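Local atomic coordinates of Blo t 1 allergen (Blomia tropicalis, PDB entry 5JT8), a protein that probably hydrolyses peptide bonds as a cysteine protease of the papain family and is a mite allergen. Residues Arg127-Gly132 with Ile298-Trp303; Asn259-Leu264 with Thr305-Gly310; Ala139-Gly144 with Ala282-Gly287. All blocks are in the same frame, centred on the assembly; numbering follows the deposited sequence.

Contact 1 (Arg127-Gly132 with Ile298-Trp303). With NO3 (nitrate ion), chain I.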
loop_
_atom_site.group_PDB
_atom_site.type_symbol
_atom_site.label_atom_id
_atom_site.label_comp_id
_atom_site.label_asym_id
_atom_site.label_seq_id
_atom_site.Cartn_x
_atom_site.Cartn_y
_atom_site.Cartn_z
ATOM N N ARG A 127 14.086 0.394 -2.143
ATOM C CA ARG A 127 13.512 0.815 -3.410
ATOM C C ARG A 127 12.044 0.461 -3.532
ATOM O O ARG A 127 11.561 -0.474 -2.897
ATOM C CB ARG A 127 14.296 0.201 -4.576
ATOM C CG ARG A 127 15.718 0.729 -4.699
ATOM C CD ARG A 127 16.318 0.371 -6.053
ATOM N NE ARG A 127 16.972 1.516 -6.694
ATOM C CZ ARG A 127 16.325 2.523 -7.284
ATOM N NH1 ARG A 127 14.993 2.549 -7.309
ATOM N NH2 ARG A 127 17.010 3.514 -7.840
ATOM N N ILE A 128 11.345 1.216 -4.368
ATOM C CA ILE A 128 9.918 1.037 -4.572
ATOM C C ILE A 128 9.647 -0.307 -5.250
ATOM O O ILE A 128 10.329 -0.673 -6.204
ATOM C CB ILE A 128 9.344 2.211 -5.403
ATOM C CG1 ILE A 128 9.244 3.474 -4.528
ATOM C CG2 ILE A 128 8.004 1.859 -6.018
ATOM C CD1 ILE A 128 8.128 3.430 -3.505
ATOM N N ARG A 129 8.661 -1.043 -4.741
ATOM C CA ARG A 129 8.320 -2.361 -5.283
ATOM C C ARG A 129 7.085 -2.290 -6.166
ATOM O O ARG A 129 6.392 -1.271 -6.198
ATOM C CB ARG A 129 8.080 -3.366 -4.157
ATOM C CG ARG A 129 9.054 -3.287 -2.987
ATOM C CD ARG A 129 10.519 -3.478 -3.416
ATOM N NE ARG A 129 11.401 -3.679 -2.259
ATOM C CZ ARG A 129 12.733 -3.679 -2.316
ATOM N NH1 ARG A 129 13.355 -3.482 -3.472
ATOM N NH2 ARG A 129 13.444 -3.878 -1.215
ATOM N N GLN A 130 6.784 -3.386 -6.852
ATOM C CA GLN A 130 5.622 -3.437 -7.742
ATOM C C GLN A 130 4.829 -4.732 -7.556
ATOM O O GLN A 130 5.315 -5.796 -7.903
ATOM C CB GLN A 130 6.065 -3.307 -9.204
ATOM C CG GLN A 130 4.918 -3.014 -10.162
ATOM C CD GLN A 130 5.382 -2.515 -11.529
ATOM O OE1 GLN A 130 6.554 -2.657 -11.911
ATOM N NE2 GLN A 130 4.454 -1.925 -12.275
ATOM N N GLN A 131 3.613 -4.650 -7.020
ATOM C CA GLN A 131 2.861 -5.872 -6.721
ATOM C C GLN A 131 2.307 -6.536 -7.987
ATOM O O GLN A 131 2.056 -7.745 -8.002
ATOM C CB GLN A 131 1.722 -5.577 -5.737
ATOM C CG GLN A 131 0.633 -4.671 -6.297
ATOM C CD GLN A 131 -0.416 -4.320 -5.257
ATOM O OE1 GLN A 131 -0.224 -3.405 -4.466
ATOM N NE2 GLN A 131 -1.529 -5.058 -5.247
ATOM N N GLY A 132 2.124 -5.749 -9.045
ATOM C CA GLY A 132 1.586 -6.264 -10.301
ATOM C C GLY A 132 0.160 -6.791 -10.174
ATOM O O GLY A 132 -0.652 -6.278 -9.392
ATOM N N ILE A 298 2.907 11.692 3.229
ATOM C CA ILE A 298 3.740 11.033 2.217
ATOM C C ILE A 298 3.465 9.530 2.204
ATOM O O ILE A 298 3.689 8.824 3.199
ATOM C CB ILE A 298 5.231 11.272 2.443
ATOM C CG1 ILE A 298 5.511 12.769 2.665
ATOM C CG2 ILE A 298 6.027 10.719 1.264
ATOM C CD1 ILE A 298 6.931 13.074 3.157
ATOM N N ILE A 299 2.966 9.051 1.071
ATOM C CA ILE A 299 2.537 7.664 0.931
ATOM C C ILE A 299 3.491 6.851 0.080
ATOM O O ILE A 299 3.760 7.191 -1.075
ATOM C CB ILE A 299 1.123 7.596 0.326
ATOM C CG1 ILE A 299 0.100 8.051 1.371
ATOM C CG2 ILE A 299 0.788 6.182 -0.149
ATOM C CD1 ILE A 299 -1.329 8.022 0.869
ATOM N N ARG A 300 4.022 5.779 0.655
ATOM C CA ARG A 300 4.792 4.820 -0.136
ATOM C C ARG A 300 3.878 3.731 -0.676
ATOM O O ARG A 300 3.293 2.951 0.097
ATOM C CB ARG A 300 5.907 4.188 0.690
ATOM C CG ARG A 300 6.576 3.008 0.008
ATOM C CD ARG A 300 7.629 2.409 0.907
ATOM N NE ARG A 300 8.164 1.158 0.374
ATOM C CZ ARG A 300 9.350 1.042 -0.215
ATOM N NH1 ARG A 300 10.137 2.103 -0.366
ATOM N NH2 ARG A 300 9.749 -0.136 -0.658
ATOM N N ASN A 301 3.765 3.678 -1.999
ATOM C CA ASN A 301 2.857 2.750 -2.664
ATOM C C ASN A 301 3.665 1.592 -3.263
ATOM O O ASN A 301 4.892 1.653 -3.304
ATOM C CB ASN A 301 2.048 3.489 -3.736
ATOM C CG ASN A 301 0.773 2.757 -4.144
ATOM O OD1 ASN A 301 0.551 1.606 -3.777
ATOM N ND2 ASN A 301 -0.066 3.432 -4.922
ATOM N N SER A 302 2.978 0.542 -3.708
ATOM C CA SER A 302 3.631 -0.635 -4.277
ATOM C C SER A 302 3.200 -0.881 -5.725
ATOM O O SER A 302 2.912 -2.017 -6.123
ATOM C CB SER A 302 3.332 -1.870 -3.421
ATOM O OG SER A 302 1.928 -2.047 -3.247
ATOM N N TRP A 303 3.160 0.193 -6.514
ATOM C CA TRP A 303 2.716 0.106 -7.905
ATOM C C TRP A 303 3.800 0.553 -8.889
ATOM O O TRP A 303 3.496 1.028 -9.983
ATOM C CB TRP A 303 1.457 0.948 -8.118
ATOM C CG TRP A 303 0.226 0.442 -7.387
ATOM C CD1 TRP A 303 0.056 -0.780 -6.813
ATOM C CD2 TRP A 303 -0.999 1.156 -7.184
ATOM N NE1 TRP A 303 -1.195 -0.875 -6.266
ATOM C CE2 TRP A 303 -1.863 0.305 -6.469
ATOM C CE3 TRP A 303 -1.445 2.438 -7.528
ATOM C CZ2 TRP A 303 -3.154 0.688 -6.093
ATOM C CZ3 TRP A 303 -2.730 2.825 -7.148
ATOM C CH2 TRP A 303 -3.568 1.949 -6.440
HETATM N N NO3 I . 16.457 -2.819 -1.663
HETATM O O1 NO3 I . 16.660 -1.581 -1.836
HETATM O O2 NO3 I . 16.769 -3.368 -0.564
HETATM O O3 NO3 I . 15.945 -3.514 -2.593
HETATM O O HOH W 1 7.031 -0.084 -2.617
HETATM O O HOH W 2 9.740 -2.735 0.449
HETATM O O HOH W 3 1.850 -2.679 -9.277
#
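Gln131 OE1 stands at the edge of the Trp303 indole, near its plane, while Asn301 ND2 lies 3.1 Å above one face of that ring, toward the rim. Arg300 presents a second flat group: Ile128 CD1 covers part of one guanidinium face, and Arg127 O, nearer the edge, accepts from Arg300 NH2 at 2.9 Å, the donor standing well above the carbonyl plane; NH1 donates to Thr126 O and Tyr312 OH. Roughly perpendicular to it (88°), the Arg129 guanidinium carries Arg127 O over one face and at its edge a nitrate, probably from the crystallisation liquor, with Arg129 NH1 2.7 Å from NO3 O3. Arg129 NE and Arg300 NH2 come within 4.2 Å, a repulsion that the Arg129-Glu147 salt bridge probably eases. A single bridge pairs Gln130 with Trp303, through Gln131 N donating to Ser302 O at 2.9 Å. With chi1 at 66°, Gln131 CG sits between its backbone N and carbonyl carbon; the chain is extended to CD, and the amide rotation turns OE1 to Ser302 OG (2.8 Å) and, weakly, to Trp303 NE1. Asn301 bonds to His281, on which Trp303 stacks, probably as papain's asparagine orients the catalytic histidine beneath a tryptophan; Gln131 probably replaces papain's oxyanion-hole glutamine.

Contact 2 (Asn259-Leu264 with Thr305-Gly310)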
loop_
_atom_site.group_PDB
_atom_site.type_symbol
_atom_site.label_atom_id
_atom_site.label_comp_id
_atom_site.label_asym_id
_atom_site.label_seq_id
_atom_site.Cartn_x
_atom_site.Cartn_y
_atom_site.Cartn_z
ATOM N N ASN A 259 -10.636 6.841 -8.248
ATOM C CA ASN A 259 -10.071 7.301 -9.523
ATOM C C ASN A 259 -8.898 8.249 -9.367
ATOM O O ASN A 259 -7.892 8.112 -10.054
ATOM C CB ASN A 259 -11.147 7.981 -10.368
ATOM C CG ASN A 259 -11.947 6.999 -11.188
ATOM O OD1 ASN A 259 -11.393 6.053 -11.745
ATOM N ND2 ASN A 259 -13.260 7.213 -11.265
ATOM N N TYR A 260 -9.023 9.198 -8.448
ATOM C CA TYR A 260 -7.979 10.200 -8.235
ATOM C C TYR A 260 -6.715 9.565 -7.659
ATOM O O TYR A 260 -5.603 9.834 -8.114
ATOM C CB TYR A 260 -8.488 11.316 -7.312
ATOM C CG TYR A 260 -9.656 12.090 -7.897
ATOM C CD1 TYR A 260 -10.961 11.631 -7.754
ATOM C CD2 TYR A 260 -9.454 13.271 -8.603
ATOM C CE1 TYR A 260 -12.033 12.329 -8.292
ATOM C CE2 TYR A 260 -10.519 13.970 -9.152
ATOM C CZ TYR A 260 -11.805 13.496 -8.990
ATOM O OH TYR A 260 -12.871 14.186 -9.526
ATOM N N PHE A 261 -6.880 8.721 -6.653
ATOM C CA PHE A 261 -5.722 8.052 -6.085
ATOM C C PHE A 261 -5.125 7.080 -7.099
ATOM O O PHE A 261 -3.905 7.016 -7.273
ATOM C CB PHE A 261 -6.077 7.311 -4.794
ATOM C CG PHE A 261 -4.886 6.701 -4.134
ATOM C CD1 PHE A 261 -4.073 7.470 -3.304
ATOM C CD2 PHE A 261 -4.534 5.383 -4.388
ATOM C CE1 PHE A 261 -2.957 6.922 -2.708
ATOM C CE2 PHE A 261 -3.413 4.832 -3.808
ATOM C CZ PHE A 261 -2.625 5.596 -2.960
ATOM N N ARG A 262 -6.003 6.333 -7.763
ATOM C CA ARG A 262 -5.618 5.359 -8.791
ATOM C C ARG A 262 -4.622 5.905 -9.809
ATOM O O ARG A 262 -3.600 5.277 -10.112
ATOM C CB ARG A 262 -6.873 4.869 -9.514
ATOM C CG ARG A 262 -6.666 3.781 -10.534
ATOM C CD ARG A 262 -8.020 3.254 -11.003
ATOM N NE ARG A 262 -7.884 2.349 -12.136
ATOM C CZ ARG A 262 -8.899 1.743 -12.740
ATOM N NH1 ARG A 262 -10.143 1.938 -12.319
ATOM N NH2 ARG A 262 -8.663 0.941 -13.770
ATOM N N ASN A 263 -4.912 7.090 -10.323
ATOM C CA ASN A 263 -4.118 7.641 -11.412
ATOM C C ASN A 263 -3.167 8.730 -10.984
ATOM O O ASN A 263 -2.603 9.423 -11.831
ATOM C CB ASN A 263 -5.039 8.177 -12.499
ATOM C CG ASN A 263 -5.790 7.078 -13.190
ATOM O OD1 ASN A 263 -5.233 6.374 -14.033
ATOM N ND2 ASN A 263 -7.056 6.907 -12.831
ATOM N N LEU A 264 -2.989 8.872 -9.671
ATOM C CA LEU A 264 -2.150 9.934 -9.119
ATOM C C LEU A 264 -0.735 9.940 -9.693
ATOM O O LEU A 264 -0.091 8.897 -9.773
ATOM C CB LEU A 264 -2.081 9.807 -7.595
ATOM C CG LEU A 264 -1.368 10.918 -6.825
ATOM C CD1 LEU A 264 -1.982 12.271 -7.158
ATOM C CD2 LEU A 264 -1.455 10.653 -5.321
ATOM N N THR A 305 7.631 2.650 -9.786
ATOM C CA THR A 305 8.065 4.047 -9.767
ATOM C C THR A 305 7.292 4.885 -10.782
ATOM O O THR A 305 7.465 6.100 -10.846
ATOM C CB THR A 305 9.568 4.176 -10.077
ATOM O OG1 THR A 305 9.833 3.635 -11.378
ATOM C CG2 THR A 305 10.400 3.427 -9.045
ATOM N N GLY A 306 6.460 4.228 -11.584
ATOM C CA GLY A 306 5.683 4.904 -12.607
ATOM C C GLY A 306 4.464 5.611 -12.033
ATOM O O GLY A 306 3.923 6.512 -12.661
ATOM N N TRP A 307 4.029 5.206 -10.844
ATOM C CA TRP A 307 2.883 5.841 -10.184
ATOM C C TRP A 307 3.334 6.976 -9.267
ATOM O O TRP A 307 4.448 6.953 -8.738
ATOM C CB TRP A 307 2.078 4.809 -9.380
ATOM C CG TRP A 307 0.888 5.368 -8.604
ATOM C CD1 TRP A 307 -0.407 5.417 -9.019
ATOM C CD2 TRP A 307 0.900 5.921 -7.276
ATOM N NE1 TRP A 307 -1.200 5.970 -8.045
ATOM C CE2 TRP A 307 -0.426 6.287 -6.964
ATOM C CE3 TRP A 307 1.901 6.145 -6.326
ATOM C CZ2 TRP A 307 -0.780 6.861 -5.741
ATOM C CZ3 TRP A 307 1.545 6.724 -5.105
ATOM C CH2 TRP A 307 0.217 7.075 -4.831
ATOM N N GLY A 308 2.459 7.961 -9.086
ATOM C CA GLY A 308 2.749 9.102 -8.242
ATOM C C GLY A 308 4.043 9.774 -8.660
ATOM O O GLY A 308 4.325 9.894 -9.845
ATOM N N ASN A 309 4.831 10.198 -7.678
ATOM C CA ASN A 309 6.151 10.764 -7.927
ATOM C C ASN A 309 7.243 9.754 -7.552
ATOM O O ASN A 309 7.635 9.656 -6.390
ATOM C CB ASN A 309 6.329 12.068 -7.138
ATOM C CG ASN A 309 7.617 12.806 -7.500
ATOM O OD1 ASN A 309 8.594 12.202 -7.947
ATOM N ND2 ASN A 309 7.612 14.120 -7.321
ATOM N N GLY A 310 7.747 9.021 -8.535
ATOM C CA GLY A 310 8.691 7.951 -8.257
ATOM C C GLY A 310 8.145 6.874 -7.325
ATOM O O GLY A 310 8.904 6.222 -6.604
#
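Trp307 drives its indole against the short helix 259-262 and the turn that follows, and nearly all of the close packing belongs to this one ring. Trp307 NE1 donates to Phe261 O at 3.0 Å, the acceptor lying in the ring plane and the donor nearly along the C=O axis. A weak second bond from NE1 reaches Arg262 O, so two carbonyls at the end of the helix are gathered at the edge of the indole. Phe261 O also receives Leu264 N, which ties the turn to the same atom. With chi1 at -176°, Phe261 CG is anti to its backbone N, and Trp307 CZ2 comes over one face of the ring it carries, 3.6 Å from Phe261 CZ; the planes of the Phe261 ring and the six-membered ring of Trp307 meet obliquely at 49°. Leu264 contributes CB, 3.7 Å from Trp307 CZ2.

In the papain fold these pieces belong to the barrel-like domain. Helix 259-262 and the residue after it are also where the propeptide docks: Arg262 NH2 donates to Met78 O and Tyr75 O, and Asn263 ND2 to Gln55 OE1, consistent with the prosegment-binding loop of procathepsins. Trp307 in turn meets Trp303 edge-to-face.

The other side of the contact is slighter. Leu264 O, 3.5 Å above the Trp307 indole face near its rim, also accepts from the partly exposed Gly308, whose N lies 2.8 Å from Leu264 O. Gly308 has a positive phi (54°), and a CB there would run into Trp307 CE3. Before the tryptophan, Thr305 and Gly306 are solvent-exposed and leave the helix untouched; after the glycine, the Asn309 side chain leads away from the helix.

Contact 3 (Ala139-Gly144 with Ala282-Gly287)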
loop_
_atom_site.group_PDB
_atom_site.type_symbol
_atom_site.label_atom_id
_atom_site.label_comp_id
_atom_site.label_asym_id
_atom_site.label_seq_id
_atom_site.Cartn_x
_atom_site.Cartn_y
_atom_site.Cartn_z
ATOM N N ALA A 139 0.798 -7.503 1.929
ATOM C CA ALA A 139 2.120 -8.098 2.108
ATOM C C ALA A 139 3.257 -7.064 1.859
ATOM O O ALA A 139 4.202 -6.954 2.650
ATOM C CB ALA A 139 2.272 -9.323 1.183
ATOM N N PHE A 140 3.153 -6.294 0.781
ATOM C CA PHE A 140 4.170 -5.282 0.484
ATOM C C PHE A 140 4.239 -4.191 1.565
ATOM O O PHE A 140 5.328 -3.710 1.892
ATOM C CB PHE A 140 3.923 -4.670 -0.901
ATOM C CG PHE A 140 4.329 -5.580 -2.030
ATOM C CD1 PHE A 140 3.497 -6.607 -2.449
ATOM C CD2 PHE A 140 5.571 -5.434 -2.635
ATOM C CE1 PHE A 140 3.893 -7.477 -3.483
ATOM C CE2 PHE A 140 5.974 -6.277 -3.648
ATOM C CZ PHE A 140 5.140 -7.312 -4.081
ATOM N N ALA A 141 3.093 -3.829 2.133
ATOM C CA ALA A 141 3.052 -2.761 3.116
ATOM C C ALA A 141 3.745 -3.209 4.410
ATOM O O ALA A 141 4.557 -2.479 4.991
ATOM C CB ALA A 141 1.585 -2.319 3.386
ATOM N N ALA A 142 3.443 -4.425 4.837
ATOM C CA ALA A 142 4.081 -4.972 6.022
ATOM C C ALA A 142 5.581 -5.143 5.789
ATOM O O ALA A 142 6.388 -4.768 6.625
ATOM C CB ALA A 142 3.444 -6.302 6.400
ATOM N N ALA A 143 5.947 -5.730 4.654
ATOM C CA ALA A 143 7.358 -5.975 4.370
ATOM C C ALA A 143 8.106 -4.653 4.290
ATOM O O ALA A 143 9.234 -4.555 4.747
ATOM C CB ALA A 143 7.531 -6.767 3.083
ATOM N N GLY A 144 7.449 -3.644 3.720
ATOM C CA GLY A 144 8.012 -2.309 3.584
ATOM C C GLY A 144 8.326 -1.647 4.923
ATOM O O GLY A 144 9.396 -1.065 5.124
ATOM N N ALA A 282 -3.695 -1.487 0.873
ATOM C CA ALA A 282 -2.731 -1.218 1.941
ATOM C C ALA A 282 -1.502 -0.511 1.391
ATOM O O ALA A 282 -0.972 -0.918 0.373
ATOM C CB ALA A 282 -2.314 -2.501 2.628
ATOM N N VAL A 283 -1.054 0.541 2.073
ATOM C CA VAL A 283 0.182 1.236 1.695
ATOM C C VAL A 283 0.907 1.677 2.964
ATOM O O VAL A 283 0.511 1.285 4.060
ATOM C CB VAL A 283 -0.079 2.457 0.799
ATOM C CG1 VAL A 283 -0.655 2.031 -0.555
ATOM C CG2 VAL A 283 -1.016 3.465 1.503
ATOM N N ILE A 284 1.936 2.505 2.811
ATOM C CA ILE A 284 2.775 2.941 3.926
ATOM C C ILE A 284 2.857 4.464 4.010
ATOM O O ILE A 284 3.074 5.130 3.000
ATOM C CB ILE A 284 4.221 2.363 3.779
ATOM C CG1 ILE A 284 4.191 0.823 3.805
ATOM C CG2 ILE A 284 5.161 2.905 4.846
ATOM C CD1 ILE A 284 5.515 0.192 3.328
ATOM N N LEU A 285 2.682 5.011 5.210
ATOM C CA LEU A 285 3.008 6.413 5.463
ATOM C C LEU A 285 4.455 6.497 5.898
ATOM O O LEU A 285 4.866 5.799 6.824
ATOM C CB LEU A 285 2.103 7.018 6.536
ATOM C CG LEU A 285 0.606 7.165 6.263
ATOM C CD1 LEU A 285 -0.106 7.725 7.499
ATOM C CD2 LEU A 285 0.409 8.084 5.060
ATOM N N VAL A 286 5.238 7.336 5.232
ATOM C CA VAL A 286 6.630 7.482 5.603
ATOM C C VAL A 286 6.912 8.880 6.125
ATOM O O VAL A 286 8.038 9.195 6.469
ATOM C CB VAL A 286 7.582 7.198 4.427
ATOM C CG1 VAL A 286 7.452 5.743 3.954
ATOM C CG2 VAL A 286 7.355 8.183 3.300
ATOM N N GLY A 287 5.883 9.718 6.175
ATOM C CA GLY A 287 6.047 11.055 6.710
ATOM C C GLY A 287 4.976 12.058 6.336
ATOM O O GLY A 287 3.896 11.708 5.855
#
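Ala141 presses its CB onto strand 282-287, where the sheet meets the helix that follows Cys137, probably the catalytic cysteine by papain homology and oxidised here to S-hydroxycysteine. In papain-like proteases this is the interface between the two domains, the long central helix of one packing on the barrel-like other, with the catalytic cleft at the seam. It is a small van der Waals contact of apolar side chains with each other and with backbone. Ala141 CB lies 4.0 Å from Ala282 CB and 3.8 Å from Val283 O, and it also meets Ile284 CG1.

Ile284 supplies the longest reach from the strand. Its CG1 is anti to the carbonyl carbon (chi1 -62°), and a chi2 of 166° carries CD1 away from CA toward the helix, where Ile284 CD1 approaches Ala141 O at 3.3 Å and Gly144 CA at 3.5 Å. Because Gly144 has no side chain, the methyl can settle directly against the helix backbone. Helix and strand run 26° apart in direction, with their axes approaching to 6.9 Å, a close spacing that the small Ala141, Gly144 and Ala282 permit.

Outside this first shell, the strand is fixed within its sheet by backbone bonds from Val283 to Ile252 on one neighbour and from Ile284 to Arg300 on another. Val283 points away from the helix and touches Ile299 and Asn301. On the helix side, Ala142 faces away and packs on helix 187-196, while Phe140 meets Tyr207 edge-to-face and touches Arg129 and Gln131. The helical turn itself is closed by Ala143 N to Ala139 O and by Gly144 N to Phe140 O, the latter 2.8 Å long.

In the fold
Followed from the N terminus, the chain first lays down 127-132, then the start of the central helix at 139-144, and much later the short helix 259-262. Strand 282-287 returns to the central helix and closes contact 3. Continuing through the hairpin, 298-303 comes back to 127-132 and closes contact 1, a longer loop that encloses the whole of contact 3. Last, 305-310 reaches 259-264; contact 2 therefore crosses both others. Contacts 1 and 3 share neighbouring strands, with Ile298 N and Gly287 O probably hydrogen-bonded, whereas contact 2 meets contact 1 through Asn301 packing on Phe261 and Trp307. Together they join central helix, barrel sheet and propeptide-facing helix.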